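Local coordinates for protein ribonuclease S-F11 (Nicotiana alata, PDB 1IOO) that cleaves RNA as a secreted stylar ribonuclease of the T2 family, associated with the rejection of self pollen in gametophytic self-incompatibility, at residues S14-A18 with N19-R23. Residues are numbered along the deposited sequence; the frame is centred on the assembly and turned at random.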
# COMPACT_ATOMS: atom_id res chain seq x y z
N SER A 14 3.25 7.81 -9.41
CA SER A 14 1.90 7.65 -9.94
C SER A 14 0.88 8.36 -9.05
O SER A 14 -0.01 9.06 -9.55
CB SER A 14 1.55 6.17 -10.07
OG SER A 14 0.28 6.00 -10.67
N PHE A 15 1.01 8.18 -7.74
CA PHE A 15 0.07 8.81 -6.82
C PHE A 15 0.05 10.32 -6.99
O PHE A 15 -1.02 10.93 -7.00
CB PHE A 15 0.43 8.48 -5.37
CG PHE A 15 -0.53 9.06 -4.37
CD1 PHE A 15 -1.65 8.33 -3.97
CD2 PHE A 15 -0.35 10.34 -3.87
CE1 PHE A 15 -2.57 8.88 -3.08
CE2 PHE A 15 -1.26 10.91 -2.99
CZ PHE A 15 -2.38 10.17 -2.59
N CYS A 16 1.22 10.93 -7.15
CA CYS A 16 1.31 12.38 -7.25
C CYS A 16 0.94 12.89 -8.64
O CYS A 16 0.80 14.09 -8.85
CB CYS A 16 2.68 12.86 -6.82
SG CYS A 16 2.89 12.60 -5.03
N TYR A 17 0.78 11.97 -9.59
CA TYR A 17 0.36 12.36 -10.93
C TYR A 17 -1.17 12.34 -11.02
O TYR A 17 -1.76 13.10 -11.79
CB TYR A 17 0.93 11.40 -11.98
CG TYR A 17 0.93 11.97 -13.38
CD1 TYR A 17 1.84 12.97 -13.75
CD2 TYR A 17 0.02 11.53 -14.34
CE1 TYR A 17 1.84 13.50 -15.03
CE2 TYR A 17 0.01 12.06 -15.63
CZ TYR A 17 0.93 13.05 -15.96
OH TYR A 17 0.95 13.57 -17.23
N ALA A 18 -1.79 11.48 -10.22
CA ALA A 18 -3.24 11.33 -10.23
C ALA A 18 -3.89 12.14 -9.11
O ALA A 18 -5.11 12.34 -9.10
CB ALA A 18 -3.61 9.87 -10.09
N ASN A 19 -3.08 12.59 -8.15
CA ASN A 19 -3.60 13.36 -7.02
C ASN A 19 -2.71 14.54 -6.72
O ASN A 19 -1.56 14.60 -7.16
CB ASN A 19 -3.67 12.48 -5.77
CG ASN A 19 -4.42 11.18 -6.00
OD1 ASN A 19 -5.64 11.18 -6.14
ND2 ASN A 19 -3.69 10.08 -6.03
N HIS A 20 -3.24 15.50 -5.97
CA HIS A 20 -2.45 16.65 -5.58
C HIS A 20 -1.58 16.30 -4.38
O HIS A 20 -2.09 15.88 -3.34
CB HIS A 20 -3.34 17.84 -5.22
CG HIS A 20 -2.57 19.01 -4.69
ND1 HIS A 20 -1.66 19.70 -5.46
CD2 HIS A 20 -2.53 19.57 -3.46
CE1 HIS A 20 -1.09 20.64 -4.72
NE2 HIS A 20 -1.60 20.57 -3.50
N CYS A 21 -0.27 16.46 -4.53
CA CYS A 21 0.67 16.15 -3.46
C CYS A 21 1.31 17.40 -2.89
O CYS A 21 1.64 18.33 -3.62
CB CYS A 21 1.78 15.23 -3.95
SG CYS A 21 1.26 13.51 -4.22
N GLU A 22 1.48 17.40 -1.57
CA GLU A 22 2.14 18.50 -0.89
C GLU A 22 3.57 18.10 -0.52
O GLU A 22 4.37 18.94 -0.11
CB GLU A 22 1.37 18.88 0.38
CG GLU A 22 0.09 19.66 0.12
CD GLU A 22 0.34 21.02 -0.51
OE1 GLU A 22 1.38 21.65 -0.20
OE2 GLU A 22 -0.50 21.47 -1.31
N ARG A 23 3.87 16.82 -0.67
CA ARG A 23 5.21 16.30 -0.40
C ARG A 23 5.88 15.88 -1.69
O ARG A 23 5.21 15.54 -2.67
CB ARG A 23 5.16 15.04 0.49
CG ARG A 23 4.58 15.22 1.89
CD ARG A 23 5.41 16.17 2.75
NE ARG A 23 6.73 15.62 3.11
CZ ARG A 23 6.96 14.79 4.12
NH1 ARG A 23 5.96 14.40 4.89
NH2 ARG A 23 8.19 14.35 4.36
O HOH W 1 0.92 16.63 -7.14
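The side-chain amide of N19 turns back on the helix end it follows: ND2 donates to the carbonyl O of F15 at 3.0 Å, in the carbonyl plane and on a lone pair, though bent. The backbone N of N19 adds a weak bond to the same F15 oxygen, so one residue holds that carbonyl twice just where the chain leaves helical geometry. A water bridges the two segments, donating to C16 O and accepting from C21 N, 2.9 Å from that nitrogen. Within 19-23, H20 NE2 donates to E22 OE2 at 2.6 Å, coming from above the carboxylate plane.

The covalent tie is the C16-C21 disulfide, SG to SG 2.0 Å with a chi3 of -89°, which closes a small loop of chain and fastens the segment after the helix to its last turn.

The F15 ring packs against N19 within this loop and against C21 at its far end. With F15 CG anti to the backbone N (chi1 -178°), N19 ND2 sits 3.3 Å above one ring face, offset toward the rim and 3.4 Å from F15 CE1, the ring and amide planes 42° apart; N19 CB makes a CH-pi contact over that face. C21 SG meets the ring edge-on instead, in its plane, 3.6 Å from F15 CD2. With an alanine here the N19 amide and the C21 sulfur would probably lose the ring they both rest against.

N19 ND2 also bonds Y164 OH of strand 162-170, against which S14, F15 and A18 pack too. F15 further touches L70, a probable RNA-binding residue, while E22 and R23 bond its backbone and R23 pairs with D64 of helix 57-66; the turn thus joins helix 12-18 to the central sheet and to the loop after helix 57-66.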